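PDB 5D8D: D-alanine--D-alanine ligase from Acinetobacter baumannii ACICU, which joins two D-alanine molecules into D-alanyl-D-alanine at the cost of ATP, supplying the dipeptide for peptidoglycan synthesis. Local coordinates for residues E132-E144 with A166-W178. Sequence-based numbering, arbitrary orientation.
Sequences ELGLPVIIKPVHE and ATQHDAVVMAEKW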
ATOM      1  N   GLU A 132     -28.588  -4.528   4.502  1.00 98.26           N
ATOM      2  CA  GLU A 132     -27.587  -3.792   5.277  1.00101.59           C
ATOM      3  C   GLU A 132     -27.357  -2.372   4.730  1.00 99.54           C
ATOM      4  O   GLU A 132     -27.522  -1.383   5.451  1.00 97.15           O
ATOM      5  CB  GLU A 132     -26.266  -4.591   5.356  1.00101.03           C
ATOM      6  CG  GLU A 132     -26.142  -5.559   6.550  1.00108.22           C
ATOM      7  CD  GLU A 132     -27.445  -6.247   6.979  1.00116.53           C
ATOM      8  OE1 GLU A 132     -28.087  -6.923   6.135  1.00120.44           O
ATOM      9  OE2 GLU A 132     -27.821  -6.118   8.175  1.00 96.99           O
ATOM     10  N   LEU A 133     -26.992  -2.276   3.456  1.00 99.15           N
ATOM     11  CA  LEU A 133     -26.715  -0.974   2.813  1.00 92.58           C
ATOM     12  C   LEU A 133     -27.965  -0.142   2.518  1.00 87.01           C
ATOM     13  O   LEU A 133     -27.926   1.084   2.651  1.00 80.04           O
ATOM     14  CB  LEU A 133     -25.902  -1.161   1.507  1.00 91.50           C
ATOM     15  CG  LEU A 133     -24.356  -1.133   1.531  1.00 91.18           C
ATOM     16  CD1 LEU A 133     -23.726  -1.329   2.909  1.00 89.84           C
ATOM     17  CD2 LEU A 133     -23.792  -2.150   0.543  1.00 90.28           C
ATOM     18  N   GLY A 134     -29.048  -0.805   2.098  1.00 87.02           N
ATOM     19  CA  GLY A 134     -30.251  -0.137   1.574  1.00 83.85           C
ATOM     20  C   GLY A 134     -30.127   0.141   0.079  1.00 90.28           C
ATOM     21  O   GLY A 134     -29.019   0.165  -0.480  1.00 85.34           O
ATOM     22  N   LEU A 135     -31.263   0.334  -0.582  1.00 91.68           N
ATOM     23  CA  LEU A 135     -31.251   0.802  -1.968  1.00 96.32           C
ATOM     24  C   LEU A 135     -31.445   2.322  -1.972  1.00 93.99           C
ATOM     25  O   LEU A 135     -32.124   2.863  -1.098  1.00100.94           O
ATOM     26  CB  LEU A 135     -32.311   0.103  -2.844  1.00104.73           C
ATOM     27  CG  LEU A 135     -31.952  -1.312  -3.363  1.00106.84           C
ATOM     28  CD1 LEU A 135     -32.556  -2.380  -2.484  1.00102.09           C
ATOM     29  CD2 LEU A 135     -32.411  -1.569  -4.781  1.00102.14           C
ATOM     30  N   PRO A 136     -30.830   3.022  -2.919  1.00 92.05           N
ATOM     31  CA  PRO A 136     -29.950   2.444  -3.945  1.00 93.98           C
ATOM     32  C   PRO A 136     -28.453   2.410  -3.542  1.00 89.26           C
ATOM     33  O   PRO A 136     -28.063   3.008  -2.532  1.00 83.58           O
ATOM     34  CB  PRO A 136     -30.187   3.362  -5.158  1.00 98.94           C
ATOM     35  CG  PRO A 136     -31.135   4.436  -4.702  1.00102.26           C
ATOM     36  CD  PRO A 136     -31.130   4.428  -3.210  1.00 96.04           C
ATOM     37  N   VAL A 137     -27.644   1.687  -4.322  1.00 88.50           N
ATOM     38  CA  VAL A 137     -26.176   1.623  -4.142  1.00 90.31           C
ATOM     39  C   VAL A 137     -25.470   1.903  -5.471  1.00 89.52           C
ATOM     40  O   VAL A 137     -26.095   1.937  -6.531  1.00 88.49           O
ATOM     41  CB  VAL A 137     -25.676   0.256  -3.568  1.00 87.23           C
ATOM     42  CG1 VAL A 137     -26.418  -0.108  -2.289  1.00 83.03           C
ATOM     43  CG2 VAL A 137     -25.780  -0.861  -4.602  1.00 87.92           C
ATOM     44  N   ILE A 138     -24.159   2.091  -5.389  1.00 87.76           N
ATOM     45  CA  ILE A 138     -23.308   2.264  -6.563  1.00 82.58           C
ATOM     46  C   ILE A 138     -22.310   1.113  -6.521  1.00 77.02           C
ATOM     47  O   ILE A 138     -21.716   0.845  -5.468  1.00 67.53           O
ATOM     48  CB  ILE A 138     -22.615   3.658  -6.609  1.00 90.42           C
ATOM     49  CG1 ILE A 138     -21.600   3.730  -7.755  1.00 97.90           C
ATOM     50  CG2 ILE A 138     -21.916   4.017  -5.300  1.00 92.31           C
ATOM     51  CD1 ILE A 138     -21.142   5.134  -8.090  1.00100.48           C
ATOM     52  N   ILE A 139     -22.174   0.424  -7.657  1.00 72.71           N
ATOM     53  CA  ILE A 139     -21.227  -0.695  -7.844  1.00 76.45           C
ATOM     54  C   ILE A 139     -20.013  -0.148  -8.582  1.00 78.42           C
ATOM     55  O   ILE A 139     -20.159   0.380  -9.690  1.00 80.79           O
ATOM     56  CB  ILE A 139     -21.848  -1.856  -8.693  1.00 73.44           C
ATOM     57  CG1 ILE A 139     -23.165  -2.382  -8.073  1.00 67.94           C
ATOM     58  CG2 ILE A 139     -20.843  -2.990  -8.903  1.00 73.89           C
ATOM     59  CD1 ILE A 139     -23.025  -2.996  -6.694  1.00 64.50           C
ATOM     60  N   LYS A 140     -18.826  -0.264  -7.987  1.00 78.70           N
ATOM     61  CA  LYS A 140     -17.601   0.248  -8.625  1.00 82.61           C
ATOM     62  C   LYS A 140     -16.442  -0.738  -8.516  1.00 77.81           C
ATOM     63  O   LYS A 140     -16.357  -1.467  -7.525  1.00 74.64           O
ATOM     64  CB  LYS A 140     -17.211   1.646  -8.083  1.00 83.43           C
ATOM     65  CG  LYS A 140     -17.252   1.838  -6.572  1.00 82.97           C
ATOM     66  CD  LYS A 140     -16.843   3.252  -6.159  1.00 78.30           C
ATOM     67  CE  LYS A 140     -17.931   4.285  -6.419  1.00 77.27           C
ATOM     68  NZ  LYS A 140     -17.588   5.606  -5.803  1.00 71.89           N
ATOM     69  N   PRO A 141     -15.553  -0.771  -9.543  1.00 79.58           N
ATOM     70  CA  PRO A 141     -14.358  -1.602  -9.414  1.00 77.70           C
ATOM     71  C   PRO A 141     -13.486  -0.989  -8.340  1.00 74.33           C
ATOM     72  O   PRO A 141     -13.349   0.240  -8.280  1.00 69.13           O
ATOM     73  CB  PRO A 141     -13.685  -1.502 -10.788  1.00 76.67           C
ATOM     74  CG  PRO A 141     -14.089  -0.165 -11.296  1.00 77.08           C
ATOM     75  CD  PRO A 141     -15.485   0.078 -10.754  1.00 79.09           C
ATOM     76  N   VAL A 142     -12.937  -1.852  -7.493  1.00 71.09           N
ATOM     77  CA  VAL A 142     -12.130  -1.439  -6.353  1.00 65.33           C
ATOM     78  C   VAL A 142     -10.838  -0.695  -6.757  1.00 67.93           C
ATOM     79  O   VAL A 142     -10.427   0.229  -6.045  1.00 63.29           O
ATOM     80  CB  VAL A 142     -11.793  -2.674  -5.489  1.00 60.62           C
ATOM     81  CG1 VAL A 142     -10.764  -2.346  -4.424  1.00 55.59           C
ATOM     82  CG2 VAL A 142     -13.069  -3.233  -4.868  1.00 62.11           C
ATOM     83  N   HIS A 143     -10.212  -1.083  -7.881  1.00 66.06           N
ATOM     84  CA  HIS A 143      -8.827  -0.668  -8.159  1.00 74.02           C
ATOM     85  C   HIS A 143      -8.616   0.349  -9.272  1.00 81.99           C
ATOM     86  O   HIS A 143      -7.526   0.938  -9.331  1.00 89.17           O
ATOM     87  CB  HIS A 143      -7.907  -1.877  -8.402  1.00 74.48           C
ATOM     88  CG  HIS A 143      -7.552  -2.627  -7.161  1.00 74.78           C
ATOM     89  ND1 HIS A 143      -8.048  -3.885  -6.883  1.00 83.82           N
ATOM     90  CD2 HIS A 143      -6.748  -2.297  -6.124  1.00 77.19           C
ATOM     91  CE1 HIS A 143      -7.567  -4.293  -5.721  1.00 89.62           C
ATOM     92  NE2 HIS A 143      -6.770  -3.351  -5.243  1.00 87.67           N
ATOM     93  N   GLU A 144      -9.614   0.607 -10.123  1.00 90.08           N
ATOM     94  CA  GLU A 144      -9.420   1.599 -11.218  1.00 99.74           C
ATOM     95  C   GLU A 144      -8.987   3.035 -10.781  1.00102.65           C
ATOM     96  O   GLU A 144      -8.511   3.814 -11.624  1.00 88.51           O
ATOM     97  CB  GLU A 144     -10.632   1.643 -12.162  1.00103.09           C
ATOM     98  CG  GLU A 144     -10.714   0.450 -13.115  1.00110.03           C
ATOM     99  CD  GLU A 144      -9.733   0.508 -14.300  1.00119.30           C
ATOM    100  OE1 GLU A 144      -8.598   1.022 -14.166  1.00116.72           O
ATOM    101  OE2 GLU A 144     -10.089   0.015 -15.393  1.00120.55           O
ATOM    102  N   ALA A 166     -18.190  -3.744 -13.872  1.00103.09           N
ATOM    103  CA  ALA A 166     -17.010  -3.660 -12.991  1.00100.22           C
ATOM    104  C   ALA A 166     -16.062  -4.879 -13.079  1.00 93.98           C
ATOM    105  O   ALA A 166     -14.861  -4.726 -12.860  1.00 89.66           O
ATOM    106  CB  ALA A 166     -17.453  -3.428 -11.541  1.00 97.13           C
ATOM    107  N   THR A 167     -16.599  -6.067 -13.385  1.00 95.75           N
ATOM    108  CA  THR A 167     -15.809  -7.317 -13.459  1.00 98.55           C
ATOM    109  C   THR A 167     -14.834  -7.345 -14.649  1.00 97.93           C
ATOM    110  O   THR A 167     -13.841  -8.069 -14.586  1.00 96.49           O
ATOM    111  CB  THR A 167     -16.716  -8.591 -13.414  1.00100.28           C
ATOM    112  OG1 THR A 167     -17.362  -8.664 -12.134  1.00 98.59           O
ATOM    113  CG2 THR A 167     -15.932  -9.910 -13.647  1.00 98.58           C
ATOM    114  N   GLN A 168     -15.111  -6.569 -15.709  1.00100.62           N
ATOM    115  CA  GLN A 168     -14.129  -6.333 -16.801  1.00113.75           C
ATOM    116  C   GLN A 168     -12.837  -5.712 -16.246  1.00124.43           C
ATOM    117  O   GLN A 168     -11.732  -6.208 -16.508  1.00128.43           O
ATOM    118  CB  GLN A 168     -14.731  -5.441 -17.921  1.00113.63           C
ATOM    119  CG  GLN A 168     -13.750  -4.802 -18.939  1.00116.20           C
ATOM    120  CD  GLN A 168     -13.445  -5.640 -20.191  1.00112.65           C
ATOM    121  OE1 GLN A 168     -14.335  -6.233 -20.796  1.00115.32           O
ATOM    122  NE2 GLN A 168     -12.180  -5.654 -20.601  1.00107.33           N
ATOM    123  N   HIS A 169     -13.000  -4.637 -15.471  1.00130.83           N
ATOM    124  CA  HIS A 169     -11.879  -3.848 -14.927  1.00123.03           C
ATOM    125  C   HIS A 169     -11.253  -4.421 -13.639  1.00117.39           C
ATOM    126  O   HIS A 169     -10.164  -3.975 -13.252  1.00104.53           O
ATOM    127  CB  HIS A 169     -12.327  -2.398 -14.652  1.00123.80           C
ATOM    128  CG  HIS A 169     -12.944  -1.709 -15.835  1.00120.62           C
ATOM    129  ND1 HIS A 169     -14.299  -1.476 -15.935  1.00117.79           N
ATOM    130  CD2 HIS A 169     -12.395  -1.216 -16.972  1.00116.30           C
ATOM    131  CE1 HIS A 169     -14.558  -0.869 -17.079  1.00116.95           C
ATOM    132  NE2 HIS A 169     -13.419  -0.696 -17.726  1.00116.56           N
ATOM    133  N   ASP A 170     -11.924  -5.383 -12.982  1.00111.75           N
ATOM    134  CA  ASP A 170     -11.525  -5.845 -11.636  1.00103.19           C
ATOM    135  C   ASP A 170     -12.167  -7.184 -11.209  1.00 96.31           C
ATOM    136  O   ASP A 170     -13.377  -7.335 -11.271  1.00 90.09           O
ATOM    137  CB  ASP A 170     -11.923  -4.770 -10.619  1.00 99.47           C
ATOM    138  CG  ASP A 170     -10.772  -4.327  -9.746  1.00 94.73           C
ATOM    139  OD1 ASP A 170     -10.165  -5.172  -9.050  1.00 91.78           O
ATOM    140  OD2 ASP A 170     -10.499  -3.109  -9.749  1.00 97.42           O
ATOM    141  N   ALA A 171     -11.354  -8.138 -10.758  1.00 92.88           N
ATOM    142  CA  ALA A 171     -11.869  -9.330 -10.070  1.00 88.12           C
ATOM    143  C   ALA A 171     -12.631  -8.937  -8.796  1.00 89.21           C
ATOM    144  O   ALA A 171     -13.673  -9.524  -8.492  1.00 77.56           O
ATOM    145  CB  ALA A 171     -10.732 -10.280  -9.716  1.00 84.63           C
ATOM    146  N   VAL A 172     -12.107  -7.937  -8.072  1.00 96.76           N
ATOM    147  CA  VAL A 172     -12.714  -7.437  -6.814  1.00 93.09           C
ATOM    148  C   VAL A 172     -13.493  -6.093  -7.019  1.00 85.57           C
ATOM    149  O   VAL A 172     -13.001  -5.134  -7.634  1.00 75.44           O
ATOM    150  CB  VAL A 172     -11.676  -7.418  -5.641  1.00 93.50           C
ATOM    151  CG1 VAL A 172     -10.422  -6.606  -5.975  1.00 94.85           C
ATOM    152  CG2 VAL A 172     -12.328  -6.954  -4.337  1.00 93.39           C
ATOM    153  N   VAL A 173     -14.728  -6.061  -6.509  1.00 83.91           N
ATOM    154  CA  VAL A 173     -15.727  -4.998  -6.780  1.00 77.12           C
ATOM    155  C   VAL A 173     -16.394  -4.635  -5.432  1.00 77.35           C
ATOM    156  O   VAL A 173     -16.556  -5.515  -4.562  1.00 70.56           O
ATOM    157  CB  VAL A 173     -16.761  -5.496  -7.835  1.00 74.04           C
ATOM    158  CG1 VAL A 173     -17.944  -4.558  -7.980  1.00 75.00           C
ATOM    159  CG2 VAL A 173     -16.100  -5.705  -9.197  1.00 72.24           C
ATOM    160  N   MET A 174     -16.726  -3.350  -5.231  1.00 80.89           N
ATOM    161  CA  MET A 174     -17.464  -2.897  -4.011  1.00 78.67           C
ATOM    162  C   MET A 174     -18.818  -2.287  -4.341  1.00 75.18           C
ATOM    163  O   MET A 174     -18.932  -1.490  -5.269  1.00 75.32           O
ATOM    164  CB  MET A 174     -16.676  -1.906  -3.136  1.00 72.22           C
ATOM    165  CG  MET A 174     -16.132  -0.649  -3.809  1.00 77.45           C
ATOM    166  SD  MET A 174     -16.070   0.852  -2.770  1.00 79.86           S
ATOM    167  CE  MET A 174     -15.711   0.222  -1.129  1.00 78.36           C
ATOM    168  N   ALA A 175     -19.839  -2.695  -3.589  1.00 75.88           N
ATOM    169  CA  ALA A 175     -21.124  -2.005  -3.585  1.00 75.86           C
ATOM    170  C   ALA A 175     -21.087  -0.996  -2.438  1.00 71.87           C
ATOM    171  O   ALA A 175     -20.957  -1.384  -1.283  1.00 75.44           O
ATOM    172  CB  ALA A 175     -22.276  -2.988  -3.417  1.00 75.40           C
ATOM    173  N   GLU A 176     -21.192   0.290  -2.768  1.00 70.14           N
ATOM    174  CA  GLU A 176     -21.198   1.374  -1.788  1.00 71.10           C
ATOM    175  C   GLU A 176     -22.627   1.961  -1.702  1.00 75.36           C
ATOM    176  O   GLU A 176     -23.303   2.116  -2.744  1.00 67.68           O
ATOM    177  CB  GLU A 176     -20.189   2.431  -2.249  1.00 70.92           C
ATOM    178  CG  GLU A 176     -19.899   3.587  -1.289  1.00 71.95           C
ATOM    179  CD  GLU A 176     -18.972   4.659  -1.897  1.00 74.25           C
ATOM    180  OE1 GLU A 176     -18.177   5.254  -1.144  1.00 64.08           O
ATOM    181  OE2 GLU A 176     -19.033   4.918  -3.131  1.00 74.71           O
ATOM    182  N   LYS A 177     -23.078   2.280  -0.478  1.00 74.14           N
ATOM    183  CA  LYS A 177     -24.366   2.982  -0.239  1.00 73.76           C
ATOM    184  C   LYS A 177     -24.469   4.292  -1.021  1.00 73.78           C
ATOM    185  O   LYS A 177     -23.609   5.144  -0.856  1.00 72.42           O
ATOM    186  CB  LYS A 177     -24.507   3.299   1.254  1.00 75.79           C
ATOM    187  CG  LYS A 177     -25.680   4.188   1.638  1.00 78.81           C
ATOM    188  CD  LYS A 177     -25.984   4.115   3.135  1.00 85.95           C
ATOM    189  CE  LYS A 177     -26.721   5.352   3.665  1.00 87.06           C
ATOM    190  NZ  LYS A 177     -28.006   4.972   4.318  1.00 87.14           N
ATOM    191  N   TRP A 178     -25.510   4.466  -1.842  1.00 74.40           N
ATOM    192  CA  TRP A 178     -25.680   5.714  -2.613  1.00 75.60           C
ATOM    193  C   TRP A 178     -26.008   6.832  -1.642  1.00 68.88           C
ATOM    194  O   TRP A 178     -26.768   6.625  -0.719  1.00 78.43           O
ATOM    195  CB  TRP A 178     -26.799   5.610  -3.661  1.00 77.33           C
ATOM    196  CG  TRP A 178     -26.944   6.833  -4.545  1.00 84.07           C
ATOM    197  CD1 TRP A 178     -27.825   7.867  -4.379  1.00 89.36           C
ATOM    198  CD2 TRP A 178     -26.182   7.147  -5.724  1.00 99.66           C
ATOM    199  NE1 TRP A 178     -27.666   8.798  -5.382  1.00 94.34           N
ATOM    200  CE2 TRP A 178     -26.663   8.382  -6.220  1.00103.23           C
ATOM    201  CE3 TRP A 178     -25.139   6.505  -6.409  1.00101.40           C
ATOM    202  CZ2 TRP A 178     -26.129   8.988  -7.377  1.00103.49           C
ATOM    203  CZ3 TRP A 178     -24.613   7.108  -7.562  1.00102.83           C
ATOM    204  CH2 TRP A 178     -25.112   8.335  -8.032  1.00 97.97           C
TER
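Ile138 and Glu176 exchange two nearly straight backbone hydrogen bonds, each 2.8 Å from N of one to O of the other, and Lys140 and Met174 repeat them, the alternating pattern of an antiparallel pair, strand 137-141 against strand 173-177. Trp178 N to Pro136 O and the longer Val142 N to Val172 O extend the ladder past both ends.

Beyond the second end, the Asp170 carboxylate grips His143 twice. OD2 takes the backbone N at 2.8 Å, while OD1, almost exactly in the plane of the His143 ring, receives ND1 at 3.3 Å through its syn lone pair. Ring and carboxylate planes are only 24° apart, and the ND1 bond helps set the turn of the imidazole, whose NE2 makes a weak bond to Asp99; Val142 CG1 sits over one ring face.

On the face that carries Ile138, Lys140, Met174 and Glu176, Lys140 NZ forms a salt bridge to Glu176 OE2 at 3.1 Å. The lysine reaches it by a bend at chi3 (76°), whereas the glutamate is extended and gives OE1 to Lys104. Trp178 turns its indole edge to Ile138, with CE3 3.8 Å from CB.

The other face is apolar and tight: Ile139 CG2 presses on Val173 CG1 and its CD1 on Ala175 CB, both at 3.4 Å. Ala166, on helix 159-169, adds its methyl beside Pro141 and Ile139.

These are the two middle strands of the antiparallel sheet 117-120, 173-177, 137-141, 151-153, the small central-domain sheet of the ATP-grasp fold. Both segments lie within the long range predicted to bind ATP. Lys140's side chain comes within about 5 Å of that of Glu268, a predicted magnesium ligand, and probably contacts nucleotide phosphates, as the equivalent lysine does in related ligases.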